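Local atomic coordinates of L-2,4-diaminobutyric acid acetyltransferase (PDB entry 6SLL), a protein that transfers an acetyl group from acetyl coenzyme A to L-2,4-diaminobutyric acid, a step in the biosynthesis of the chemical chaperone ectoine. Residues I102-L107 and A141-I146; R135-Y140 and F171-F176. All blocks are in the same frame, centred on the assembly; numbering follows the deposited sequence.

Interaction 1: I102-L107 and A141-I146. With COA (coenzyme A), chain F.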
ATOM      1  N   ILE B 102     -20.737 -12.841  -0.816  1.00 10.76           N
ATOM      2  CA  ILE B 102     -19.294 -13.019  -1.074  1.00 10.64           C
ATOM      3  C   ILE B 102     -18.494 -12.075  -0.204  1.00 10.00           C
ATOM      4  O   ILE B 102     -17.488 -12.478   0.355  1.00  9.80           O
ATOM      5  CB  ILE B 102     -19.020 -12.866  -2.585  1.00 10.39           C
ATOM      6  CG1 ILE B 102     -19.713 -13.993  -3.371  1.00 11.87           C
ATOM      7  CG2 ILE B 102     -17.519 -12.852  -2.830  1.00 11.36           C
ATOM      8  CD1 ILE B 102     -19.623 -13.809  -4.875  1.00 13.06           C
ATOM      9  N   ALA B 103     -18.895 -10.800  -0.100  1.00 10.22           N
ATOM     10  CA  ALA B 103     -18.094  -9.920   0.735  1.00 10.00           C
ATOM     11  C   ALA B 103     -18.114 -10.369   2.205  1.00 10.16           C
ATOM     12  O   ALA B 103     -17.048 -10.346   2.860  1.00 10.09           O
ATOM     13  CB  ALA B 103     -18.570  -8.465   0.642  1.00 10.11           C
ATOM     14  N   LYS B 104     -19.267 -10.789   2.717  1.00 10.51           N
ATOM     15  CA  LYS B 104     -19.326 -11.248   4.086  1.00 11.51           C
ATOM     16  C   LYS B 104     -18.426 -12.471   4.257  1.00 10.12           C
ATOM     17  O   LYS B 104     -17.735 -12.585   5.265  1.00 11.41           O
ATOM     18  CB  LYS B 104     -20.735 -11.583   4.437  1.00 13.62           C
ATOM     19  CG  LYS B 104     -20.997 -12.016   5.837  1.00 17.78           C
ATOM     20  CD  LYS B 104     -22.478 -12.375   6.077  1.00 23.95           C
ATOM     21  CE  LYS B 104     -23.402 -11.203   5.955  1.00 25.87           C
ATOM     22  NZ  LYS B 104     -24.731 -11.502   6.661  1.00 34.85           N
ATOM     23  N   ALA B 105     -18.418 -13.361   3.307  1.00 10.81           N
ATOM     24  CA  ALA B 105     -17.583 -14.575   3.379  1.00 10.28           C
ATOM     25  C   ALA B 105     -16.115 -14.182   3.276  1.00  9.94           C
ATOM     26  O   ALA B 105     -15.279 -14.812   3.979  1.00 10.84           O
ATOM     27  CB  ALA B 105     -17.942 -15.582   2.295  1.00 11.30           C
ATOM     28  N   MET B 106     -15.752 -13.217   2.456  1.00  9.89           N
ATOM     29  CA  MET B 106     -14.366 -12.836   2.386  1.00 10.29           C
ATOM     30  C   MET B 106     -13.897 -12.214   3.704  1.00  9.99           C
ATOM     31  O   MET B 106     -12.785 -12.460   4.154  1.00 10.68           O
ATOM     32  CB  MET B 106     -14.119 -11.771   1.285  1.00  9.79           C
ATOM     33  CG  MET B 106     -14.165 -12.315  -0.130  1.00  9.39           C
ATOM     34  SD  MET B 106     -13.540 -11.187  -1.377  1.00  9.98           S
ATOM     35  CE  MET B 106     -14.730  -9.847  -1.262  1.00  9.76           C
ATOM     36  N   LEU B 107     -14.756 -11.366   4.323  1.00 10.21           N
ATOM     37  CA  LEU B 107     -14.353 -10.677   5.538  1.00  9.95           C
ATOM     38  C   LEU B 107     -14.250 -11.673   6.664  1.00 10.50           C
ATOM     39  O   LEU B 107     -13.257 -11.697   7.440  1.00 10.59           O
ATOM     40  CB  LEU B 107     -15.376  -9.574   5.870  1.00 10.80           C
ATOM     41  CG  LEU B 107     -15.163  -8.791   7.151  1.00 12.21           C
ATOM     42  CD1 LEU B 107     -13.753  -8.162   7.212  1.00 13.89           C
ATOM     43  CD2 LEU B 107     -16.210  -7.721   7.338  1.00 13.66           C
ATOM     44  N   ALA B 141     -19.999  -6.414  12.789  1.00 18.73           N
ATOM     45  CA  ALA B 141     -19.887  -6.102  14.184  1.00 19.96           C
ATOM     46  C   ALA B 141     -21.164  -6.562  14.971  1.00 19.92           C
ATOM     47  O   ALA B 141     -21.091  -7.172  16.014  1.00 20.84           O
ATOM     48  CB  ALA B 141     -19.637  -4.642  14.382  1.00 20.45           C
ATOM     49  N   GLU B 142     -22.321  -6.332  14.371  1.00 19.51           N
ATOM     50  CA  GLU B 142     -23.579  -6.794  14.995  1.00 23.58           C
ATOM     51  C   GLU B 142     -23.572  -8.259  15.240  1.00 22.79           C
ATOM     52  O   GLU B 142     -23.987  -8.755  16.344  1.00 26.26           O
ATOM     53  CB  GLU B 142     -24.727  -6.414  14.144  1.00 26.33           C
ATOM     54  CG  GLU B 142     -24.952  -4.878  14.068  1.00 28.77           C
ATOM     55  CD  GLU B 142     -25.932  -4.462  12.981  1.00 40.65           C
ATOM     56  OE1 GLU B 142     -25.873  -3.299  12.609  1.00 42.05           O
ATOM     57  OE2 GLU B 142     -26.782  -5.260  12.518  1.00 65.57           O
ATOM     58  N   GLU B 143     -23.196  -9.058  14.243  1.00 22.84           N
ATOM     59  CA  GLU B 143     -23.337 -10.481  14.332  1.00 24.79           C
ATOM     60  C   GLU B 143     -22.364 -11.011  15.307  1.00 27.27           C
ATOM     61  O   GLU B 143     -22.673 -12.017  15.935  1.00 27.63           O
ATOM     62  CB  GLU B 143     -23.039 -11.130  12.990  1.00 29.86           C
ATOM     63  CG  GLU B 143     -24.102 -10.799  11.948  1.00 32.60           C
ATOM     64  CD  GLU B 143     -24.004 -11.726  10.700  1.00 50.32           C
ATOM     65  OE1 GLU B 143     -23.980 -11.165   9.586  1.00 34.46           O
ATOM     66  OE2 GLU B 143     -23.865 -12.982  10.957  1.00 68.05           O
ATOM     67  N   LYS B 144     -21.223 -10.346  15.552  1.00 22.59           N
ATOM     68  CA  LYS B 144     -20.270 -10.825  16.505  1.00 24.82           C
ATOM     69  C   LYS B 144     -20.548 -10.230  17.887  1.00 22.04           C
ATOM     70  O   LYS B 144     -19.771 -10.564  18.862  1.00 24.45           O
ATOM     71  CB  LYS B 144     -18.874 -10.528  16.037  1.00 24.37           C
ATOM     72  CG  LYS B 144     -18.608 -11.476  14.858  1.00 28.53           C
ATOM     73  CD  LYS B 144     -17.305 -11.319  14.341  1.00 28.77           C
ATOM     74  CE  LYS B 144     -16.101 -11.688  15.172  1.00 24.15           C
ATOM     75  NZ  LYS B 144     -15.791 -13.245  15.172  1.00 22.04           N
ATOM     76  N   SER B 145     -21.558  -9.335  17.986  1.00 22.94           N
ATOM     77  CA  SER B 145     -21.844  -8.572  19.202  1.00 20.63           C
ATOM     78  C   SER B 145     -20.638  -7.727  19.710  1.00 21.91           C
ATOM     79  O   SER B 145     -20.269  -7.805  20.898  1.00 24.92           O
ATOM     80  CB  SER B 145     -22.371  -9.539  20.282  1.00 25.67           C
ATOM     81  OG  SER B 145     -23.528 -10.228  19.880  1.00 34.20           O
ATOM     82  N   ILE B 146     -20.001  -7.021  18.821  1.00 20.09           N
ATOM     83  CA  ILE B 146     -18.827  -6.202  19.053  0.70 20.78           C
ATOM     84  C   ILE B 146     -19.150  -4.730  18.764  1.00 19.47           C
ATOM     85  O   ILE B 146     -19.871  -4.489  17.763  1.00 21.83           O
ATOM     86  CB  ILE B 146     -17.653  -6.798  18.108  0.70 21.63           C
ATOM     87  CG1 ILE B 146     -17.340  -8.273  18.428  0.70 20.01           C
ATOM     88  CG2 ILE B 146     -16.525  -5.798  18.133  0.70 19.29           C
ATOM     89  CD1 ILE B 146     -16.866  -8.533  19.840  0.70 20.56           C
TER
HETATM   90  N1A COA F 201     -28.877  -3.536  -0.872  1.00 16.50           N
HETATM   91  C2A COA F 201     -29.124  -3.850   0.409  1.00 17.35           C
HETATM   92  N3A COA F 201     -28.335  -4.507   1.262  1.00 16.74           N
HETATM   93  C4A COA F 201     -27.171  -4.917   0.684  1.00 15.18           C
HETATM   94  C5A COA F 201     -26.809  -4.617  -0.623  1.00 13.04           C
HETATM   95  C6A COA F 201     -27.692  -3.888  -1.444  1.00 15.02           C
HETATM   96  N6A COA F 201     -27.486  -3.581  -2.692  1.00 16.39           N
HETATM   97  N7A COA F 201     -25.596  -5.241  -0.884  1.00 13.74           N
HETATM   98  C8A COA F 201     -25.214  -5.804   0.252  1.00 13.31           C
HETATM   99  N9A COA F 201     -26.137  -5.590   1.223  1.00 14.71           N
HETATM  100  C1B COA F 201     -26.040  -6.012   2.552  1.00 17.17           C
HETATM  101  C2B COA F 201     -26.384  -7.496   2.727  1.00 16.92           C
HETATM  102  O2B COA F 201     -27.750  -7.682   2.885  1.00 21.27           O
HETATM  103  C3B COA F 201     -25.465  -7.821   3.891  1.00 19.78           C
HETATM  104  O3B COA F 201     -26.063  -7.195   5.103  1.00 26.06           O
HETATM  105  P3B COA F 201     -26.854  -8.089   6.204  1.00 29.43           P
HETATM  106  O7A COA F 201     -25.645  -8.828   6.819  1.00 42.98           O
HETATM  107  O8A COA F 201     -27.640  -7.059   7.029  1.00 34.22           O
HETATM  108  O9A COA F 201     -27.484  -9.395   5.497  1.00 54.54           O
HETATM  109  C4B COA F 201     -24.246  -6.986   3.609  1.00 18.66           C
HETATM  110  O4B COA F 201     -24.673  -5.834   2.925  1.00 17.83           O
HETATM  111  C5B COA F 201     -23.172  -7.847   2.940  1.00 17.03           C
HETATM  112  O5B COA F 201     -23.711  -8.461   1.745  1.00 13.40           O
HETATM  113  P1A COA F 201     -22.824  -9.310   0.734  1.00 12.41           P
HETATM  114  O1A COA F 201     -23.747 -10.024  -0.169  1.00 12.95           O
HETATM  115  O2A COA F 201     -21.776 -10.070   1.453  1.00 13.35           O
HETATM  116  O3A COA F 201     -22.140  -8.094  -0.073  1.00 11.10           O
HETATM  117  P2A COA F 201     -21.567  -8.158  -1.580  1.00 11.20           P
HETATM  118  O4A COA F 201     -20.851  -9.432  -1.809  1.00 10.51           O
HETATM  119  O5A COA F 201     -22.670  -7.806  -2.526  1.00 12.20           O
HETATM  120  O6A COA F 201     -20.493  -7.029  -1.548  1.00 10.67           O
HETATM  121  CBP COA F 201     -19.763  -4.734  -1.544  1.00 11.28           C
HETATM  122  CCP COA F 201     -20.677  -5.746  -0.905  1.00 11.48           C
HETATM  123  CDP COA F 201     -19.804  -3.443  -0.674  1.00 12.96           C
HETATM  124  CEP COA F 201     -18.375  -5.267  -1.582  1.00 11.97           C
HETATM  125  CAP COA F 201     -20.313  -4.484  -2.987  1.00 12.29           C
HETATM  126  OAP COA F 201     -21.609  -3.840  -2.865  1.00 14.45           O
HETATM  127  C9P COA F 201     -19.454  -3.656  -3.880  1.00 12.97           C
HETATM  128  O9P COA F 201     -18.335  -4.002  -4.299  1.00 12.30           O
HETATM  129  N8P COA F 201     -20.022  -2.463  -4.201  0.70 12.31           N
HETATM  130  C7P COA F 201     -19.524  -1.471  -5.020  0.70 14.17           C
HETATM  131  C6P COA F 201     -20.712  -0.678  -5.773  0.70 14.58           C
HETATM  132  C5P COA F 201     -21.381   0.341  -4.911  0.70 12.74           C
HETATM  133  O5P COA F 201     -21.775  -0.011  -3.744  0.70 13.74           O
HETATM  134  N4P COA F 201     -21.640   1.437  -5.358  0.70 15.56           N
HETATM  135  C3P COA F 201     -22.363   2.519  -4.567  0.70 18.68           C
HETATM  136  C2P COA F 201     -22.280   3.950  -5.508  0.70 18.95           C
HETATM  137  S1P COA F 201     -23.461   3.744  -6.807  0.60 17.77           S
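K104 and E143 reach for each other between two helical segments whose backbones stay well apart, 11.0 Å from CA to CA at this pair, the closest in the register. They form a salt bridge, K104 NZ to E143 OE1 at 3.0 Å, met on the syn side of the carboxylate and 20° out of its plane. K104 leaves the helix with CG anti to the backbone N (chi1 -177°) and bends at chi3, which brings NZ to coenzyme A as well; NZ also hydrogen-bonds O7A of the 3'-phosphate at 2.8 Å. The ammonium thus sits between two anions, and its charge probably eases the closeness of E143 OE1 to O7A, 4.0 Å. A methionine in place of this lysine would probably leave both the 3'-phosphate and the E143 carboxylate without their shared cation. The backbone binds the pyrophosphate. A103 N donates to O4A at 2.9 Å. K104 N donates to O2A at 2.9 Å. R99 N and G101 N also bond coenzyme A, consistent with the pyrophosphate-binding loop and helix start of GNAT enzymes. Behind this surface bridge, A103 and L107 of helix 102-112 pack on L136, F137 and Y140 of helix 131-144, while I102 and M106 turn to strands 20-22 and 62-66.

Interaction 2: R135-Y140 and F171-F176. With COA (coenzyme A), chain F.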
ATOM      1  N   ARG B 135     -23.202  -1.477   5.437  1.00 16.97           N
ATOM      2  CA  ARG B 135     -23.930  -2.661   5.990  1.00 17.97           C
ATOM      3  C   ARG B 135     -23.019  -3.840   6.198  1.00 16.48           C
ATOM      4  O   ARG B 135     -23.163  -4.606   7.210  1.00 17.67           O
ATOM      5  CB  ARG B 135     -25.045  -3.061   5.133  1.00 20.17           C
ATOM      6  CG  ARG B 135     -26.143  -2.133   5.249  1.00 26.09           C
ATOM      7  CD  ARG B 135     -26.661  -2.050   6.717  1.00 31.27           C
ATOM      8  NE  ARG B 135     -26.736  -3.364   7.479  1.00 31.20           N
ATOM      9  CZ  ARG B 135     -26.556  -3.543   8.864  1.00 36.27           C
ATOM     10  NH1 ARG B 135     -26.239  -2.499   9.691  1.00 35.30           N
ATOM     11  NH2 ARG B 135     -26.693  -4.803   9.378  1.00 36.15           N
ATOM     12  N   LEU B 136     -22.020  -4.049   5.300  1.00 13.98           N
ATOM     13  CA  LEU B 136     -21.070  -5.151   5.470  1.00 13.74           C
ATOM     14  C   LEU B 136     -20.409  -5.042   6.821  1.00 14.51           C
ATOM     15  O   LEU B 136     -20.335  -5.992   7.625  1.00 16.08           O
ATOM     16  CB  LEU B 136     -20.060  -5.098   4.369  1.00 14.19           C
ATOM     17  CG  LEU B 136     -18.908  -6.074   4.521  1.00 14.07           C
ATOM     18  CD1 LEU B 136     -19.367  -7.510   4.422  1.00 15.84           C
ATOM     19  CD2 LEU B 136     -17.896  -5.741   3.443  1.00 15.11           C
ATOM     20  N   PHE B 137     -19.810  -3.842   7.108  1.00 13.96           N
ATOM     21  CA  PHE B 137     -18.970  -3.726   8.283  1.00 13.81           C
ATOM     22  C   PHE B 137     -19.843  -3.609   9.559  1.00 16.02           C
ATOM     23  O   PHE B 137     -19.489  -4.218  10.584  1.00 15.96           O
ATOM     24  CB  PHE B 137     -18.032  -2.545   8.182  1.00 13.84           C
ATOM     25  CG  PHE B 137     -16.906  -2.852   7.247  1.00 12.82           C
ATOM     26  CD1 PHE B 137     -15.844  -3.657   7.665  1.00 13.60           C
ATOM     27  CD2 PHE B 137     -16.867  -2.324   6.005  1.00 13.64           C
ATOM     28  CE1 PHE B 137     -14.829  -3.965   6.865  1.00 14.40           C
ATOM     29  CE2 PHE B 137     -15.792  -2.622   5.145  1.00 13.43           C
ATOM     30  CZ  PHE B 137     -14.821  -3.453   5.590  1.00 14.68           C
ATOM     31  N   LEU B 138     -20.925  -2.809   9.526  1.00 16.54           N
ATOM     32  CA  LEU B 138     -21.720  -2.722  10.702  1.00 17.24           C
ATOM     33  C   LEU B 138     -22.475  -3.993  11.000  1.00 18.51           C
ATOM     34  O   LEU B 138     -22.567  -4.411  12.181  1.00 20.26           O
ATOM     35  CB  LEU B 138     -22.687  -1.583  10.639  1.00 20.99           C
ATOM     36  CG  LEU B 138     -22.062  -0.186  10.528  1.00 22.62           C
ATOM     37  CD1 LEU B 138     -23.156   0.865  10.376  1.00 28.46           C
ATOM     38  CD2 LEU B 138     -21.197   0.119  11.777  1.00 26.52           C
ATOM     39  N   GLY B 139     -22.852  -4.721   9.980  1.00 17.84           N
ATOM     40  CA  GLY B 139     -23.450  -6.091  10.154  1.00 18.55           C
ATOM     41  C   GLY B 139     -22.501  -7.070  10.740  1.00 18.32           C
ATOM     42  O   GLY B 139     -22.828  -7.923  11.572  1.00 20.20           O
ATOM     43  N   TYR B 140     -21.232  -7.056  10.317  1.00 17.79           N
ATOM     44  CA  TYR B 140     -20.204  -7.922  10.916  1.00 18.41           C
ATOM     45  C   TYR B 140     -20.079  -7.644  12.391  1.00 18.82           C
ATOM     46  O   TYR B 140     -20.067  -8.613  13.216  1.00 20.66           O
ATOM     47  CB  TYR B 140     -18.879  -7.678  10.160  1.00 17.79           C
ATOM     48  CG  TYR B 140     -17.760  -8.578  10.610  1.00 15.83           C
ATOM     49  CD1 TYR B 140     -17.774  -9.898  10.311  1.00 19.03           C
ATOM     50  CD2 TYR B 140     -16.726  -8.118  11.277  1.00 18.93           C
ATOM     51  CE1 TYR B 140     -16.759 -10.724  10.691  1.00 20.39           C
ATOM     52  CE2 TYR B 140     -15.739  -8.934  11.748  1.00 21.00           C
ATOM     53  CZ  TYR B 140     -15.731 -10.297  11.476  1.00 18.23           C
ATOM     54  OH  TYR B 140     -14.703 -11.066  11.938  1.00 23.88           O
ATOM     55  N   PHE B 171     -14.150   3.939  10.575  1.00 11.48           N
ATOM     56  CA  PHE B 171     -14.876   2.993  11.402  1.00 12.31           C
ATOM     57  C   PHE B 171     -13.855   2.235  12.141  1.00 13.69           C
ATOM     58  O   PHE B 171     -12.881   1.693  11.605  1.00 15.21           O
ATOM     59  CB  PHE B 171     -15.703   2.046  10.494  1.00 15.82           C
ATOM     60  CG  PHE B 171     -16.948   2.668   9.895  1.00 17.27           C
ATOM     61  CD1 PHE B 171     -16.861   3.737   8.998  1.00 16.74           C
ATOM     62  CD2 PHE B 171     -18.178   2.219  10.260  1.00 27.88           C
ATOM     63  CE1 PHE B 171     -17.980   4.356   8.462  1.00 20.91           C
ATOM     64  CE2 PHE B 171     -19.311   2.813   9.654  1.00 32.78           C
ATOM     65  CZ  PHE B 171     -19.194   3.990   8.919  1.00 30.07           C
ATOM     66  N   VAL B 172     -14.056   2.077  13.440  1.00 14.20           N
ATOM     67  CA  VAL B 172     -13.226   1.272  14.364  1.00 15.23           C
ATOM     68  C   VAL B 172     -14.134   0.184  14.944  1.00 15.52           C
ATOM     69  O   VAL B 172     -15.096   0.541  15.701  1.00 16.98           O
ATOM     70  CB  VAL B 172     -12.556   2.074  15.476  1.00 17.52           C
ATOM     71  CG1 VAL B 172     -11.713   1.170  16.395  1.00 21.89           C
ATOM     72  CG2 VAL B 172     -11.679   3.156  14.862  1.00 19.98           C
ATOM     73  N   ILE B 173     -13.865  -1.063  14.656  1.00 13.85           N
ATOM     74  CA  ILE B 173     -14.697  -2.175  15.109  1.00 13.22           C
ATOM     75  C   ILE B 173     -13.914  -3.012  16.073  1.00 12.62           C
ATOM     76  O   ILE B 173     -12.800  -3.432  15.791  1.00 12.27           O
ATOM     77  CB  ILE B 173     -15.126  -3.024  13.960  1.00 16.11           C
ATOM     78  CG1 ILE B 173     -15.983  -2.215  12.920  1.00 24.34           C
ATOM     79  CG2 ILE B 173     -15.913  -4.249  14.402  1.00 17.37           C
ATOM     80  CD1 ILE B 173     -16.080  -2.853  11.593  1.00 28.82           C
ATOM     81  N   GLY B 174     -14.435  -3.180  17.265  1.00 13.90           N
ATOM     82  CA  GLY B 174     -13.754  -3.868  18.325  1.00 13.80           C
ATOM     83  C   GLY B 174     -14.021  -3.275  19.648  1.00 13.53           C
ATOM     84  O   GLY B 174     -14.710  -2.280  19.778  1.00 16.18           O
ATOM     85  N   PRO B 175     -13.418  -3.890  20.732  1.00 14.52           N
ATOM     86  CA  PRO B 175     -12.426  -4.973  20.657  1.00 13.64           C
ATOM     87  C   PRO B 175     -13.056  -6.308  20.456  1.00 13.27           C
ATOM     88  O   PRO B 175     -14.112  -6.655  20.935  1.00 16.58           O
ATOM     89  CB  PRO B 175     -11.793  -4.944  22.018  1.00 15.92           C
ATOM     90  CG  PRO B 175     -12.878  -4.354  22.936  1.00 16.51           C
ATOM     91  CD  PRO B 175     -13.584  -3.371  22.099  1.00 15.82           C
ATOM     92  N   PHE B 176     -12.338  -7.163  19.662  1.00 12.71           N
ATOM     93  CA  PHE B 176     -12.828  -8.517  19.386  1.00 13.09           C
ATOM     94  C   PHE B 176     -12.683  -9.430  20.573  1.00 13.15           C
ATOM     95  O   PHE B 176     -13.330 -10.471  20.659  1.00 15.40           O
ATOM     96  CB  PHE B 176     -12.153  -9.155  18.165  1.00 13.37           C
ATOM     97  CG  PHE B 176     -12.553  -8.508  16.932  1.00 14.29           C
ATOM     98  CD1 PHE B 176     -13.759  -8.757  16.400  1.00 18.71           C
ATOM     99  CD2 PHE B 176     -11.698  -7.796  16.192  1.00 23.35           C
ATOM    100  CE1 PHE B 176     -14.165  -8.158  15.227  1.00 25.07           C
ATOM    101  CE2 PHE B 176     -12.064  -7.273  15.013  1.00 22.33           C
ATOM    102  CZ  PHE B 176     -13.281  -7.315  14.518  1.00 24.35           C
TER
HETATM  103  N1A COA F 201     -28.877  -3.536  -0.872  1.00 16.50           N
HETATM  104  C2A COA F 201     -29.124  -3.850   0.409  1.00 17.35           C
HETATM  105  N3A COA F 201     -28.335  -4.507   1.262  1.00 16.74           N
HETATM  106  C4A COA F 201     -27.171  -4.917   0.684  1.00 15.18           C
HETATM  107  C5A COA F 201     -26.809  -4.617  -0.623  1.00 13.04           C
HETATM  108  C6A COA F 201     -27.692  -3.888  -1.444  1.00 15.02           C
HETATM  109  N6A COA F 201     -27.486  -3.581  -2.692  1.00 16.39           N
HETATM  110  N7A COA F 201     -25.596  -5.241  -0.884  1.00 13.74           N
HETATM  111  C8A COA F 201     -25.214  -5.804   0.252  1.00 13.31           C
HETATM  112  N9A COA F 201     -26.137  -5.590   1.223  1.00 14.71           N
HETATM  113  C1B COA F 201     -26.040  -6.012   2.552  1.00 17.17           C
HETATM  114  C2B COA F 201     -26.384  -7.496   2.727  1.00 16.92           C
HETATM  115  O2B COA F 201     -27.750  -7.682   2.885  1.00 21.27           O
HETATM  116  C3B COA F 201     -25.465  -7.821   3.891  1.00 19.78           C
HETATM  117  O3B COA F 201     -26.063  -7.195   5.103  1.00 26.06           O
HETATM  118  P3B COA F 201     -26.854  -8.089   6.204  1.00 29.43           P
HETATM  119  O7A COA F 201     -25.645  -8.828   6.819  1.00 42.98           O
HETATM  120  O8A COA F 201     -27.640  -7.059   7.029  1.00 34.22           O
HETATM  121  O9A COA F 201     -27.484  -9.395   5.497  1.00 54.54           O
HETATM  122  C4B COA F 201     -24.246  -6.986   3.609  1.00 18.66           C
HETATM  123  O4B COA F 201     -24.673  -5.834   2.925  1.00 17.83           O
HETATM  124  C5B COA F 201     -23.172  -7.847   2.940  1.00 17.03           C
HETATM  125  O5B COA F 201     -23.711  -8.461   1.745  1.00 13.40           O
HETATM  126  P1A COA F 201     -22.824  -9.310   0.734  1.00 12.41           P
HETATM  127  O1A COA F 201     -23.747 -10.024  -0.169  1.00 12.95           O
HETATM  128  O2A COA F 201     -21.776 -10.070   1.453  1.00 13.35           O
HETATM  129  O3A COA F 201     -22.140  -8.094  -0.073  1.00 11.10           O
HETATM  130  P2A COA F 201     -21.567  -8.158  -1.580  1.00 11.20           P
HETATM  131  O4A COA F 201     -20.851  -9.432  -1.809  1.00 10.51           O
HETATM  132  O5A COA F 201     -22.670  -7.806  -2.526  1.00 12.20           O
HETATM  133  O6A COA F 201     -20.493  -7.029  -1.548  1.00 10.67           O
HETATM  134  CBP COA F 201     -19.763  -4.734  -1.544  1.00 11.28           C
HETATM  135  CCP COA F 201     -20.677  -5.746  -0.905  1.00 11.48           C
HETATM  136  CDP COA F 201     -19.804  -3.443  -0.674  1.00 12.96           C
HETATM  137  CEP COA F 201     -18.375  -5.267  -1.582  1.00 11.97           C
HETATM  138  CAP COA F 201     -20.313  -4.484  -2.987  1.00 12.29           C
HETATM  139  OAP COA F 201     -21.609  -3.840  -2.865  1.00 14.45           O
HETATM  140  C9P COA F 201     -19.454  -3.656  -3.880  1.00 12.97           C
HETATM  141  O9P COA F 201     -18.335  -4.002  -4.299  1.00 12.30           O
HETATM  142  N8P COA F 201     -20.022  -2.463  -4.201  0.70 12.31           N
HETATM  143  C7P COA F 201     -19.524  -1.471  -5.020  0.70 14.17           C
HETATM  144  C6P COA F 201     -20.712  -0.678  -5.773  0.70 14.58           C
HETATM  145  C5P COA F 201     -21.381   0.341  -4.911  0.70 12.74           C
HETATM  146  O5P COA F 201     -21.775  -0.011  -3.744  0.70 13.74           O
HETATM  147  N4P COA F 201     -21.640   1.437  -5.358  0.70 15.56           N
HETATM  148  C3P COA F 201     -22.363   2.519  -4.567  0.70 18.68           C
HETATM  149  C2P COA F 201     -22.280   3.950  -5.508  0.70 18.95           C
HETATM  150  S1P COA F 201     -23.461   3.744  -6.807  0.60 17.77           S
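F137, L138 and Y140 of helix 131-144 meet I173, F171 and F176, each pair crossing at about a right angle, and so join the helix to the end of strand 168-173 and the turn after it. In the middle, I173 points at the helix and puts its CD1 against the root of F137, 3.9 Å from F137 CB and 3.8 Å from F137 O. F137 starts toward the strand, but its ring then leads away, so I173 meets the base of the side chain and the CD1 corner of the ring. The F137 side chain also touches T124 of strand 121-125, and L136 CD2 lies above one face of the ring, offset toward the rim.

L138 comes in from the flank of the helix. With CG anti to the carbonyl carbon (chi1 -62°), CD1 continues the chain away from CA and the side branch CD2 meets the rim of F171, 3.9 Å from F171 CE2 and near the plane of that ring. This is a methyl at a ring edge, with no stacking over a face. The third pair is Y140 and F176: Y140 CE2 lies 3.9 Å from F176 CE1, an oblique meeting of two ring corners. No hydrogen bond crosses between the segments; the side chains meet by apolar contact.

On the coenzyme side of the same helix, the R135 guanidinium presents its NH2 edge to O8A of the 3'-phosphate in a weak bond of 3.4 Å, nearly straight at 168°, and G139 N stands over one of its faces. After the strand, G174 has a positive phi and a cis peptide precedes P175; this turn carries F176 back toward the helix. A helix packed against a mixed sheet, with coenzyme A on another side of the helix, is consistent with the GNAT acetyltransferase fold.

How the interactions relate
Helix 131-144 carries both interactions. Interaction 1 bridges it to helix 102-112 through E143, while in interaction 2 F137, L138 and Y140 pack it on strand 168-173 and the turn after it; their centres lie about 7 Å apart. A salt bridge links the two directly, E142 OE1 to R135 NH1 at 3.0 Å, and L136 CD1 lies 3.7 Å from K104 N. Both contacts reach the 3'-phosphate of coenzyme A, K104 by a firm bond and R135 by a weak one, so two basic residues on two helices share it. The substrate is near too: the F137 side chain is about 6 Å from a bound 2,4-diaminobutyric acid.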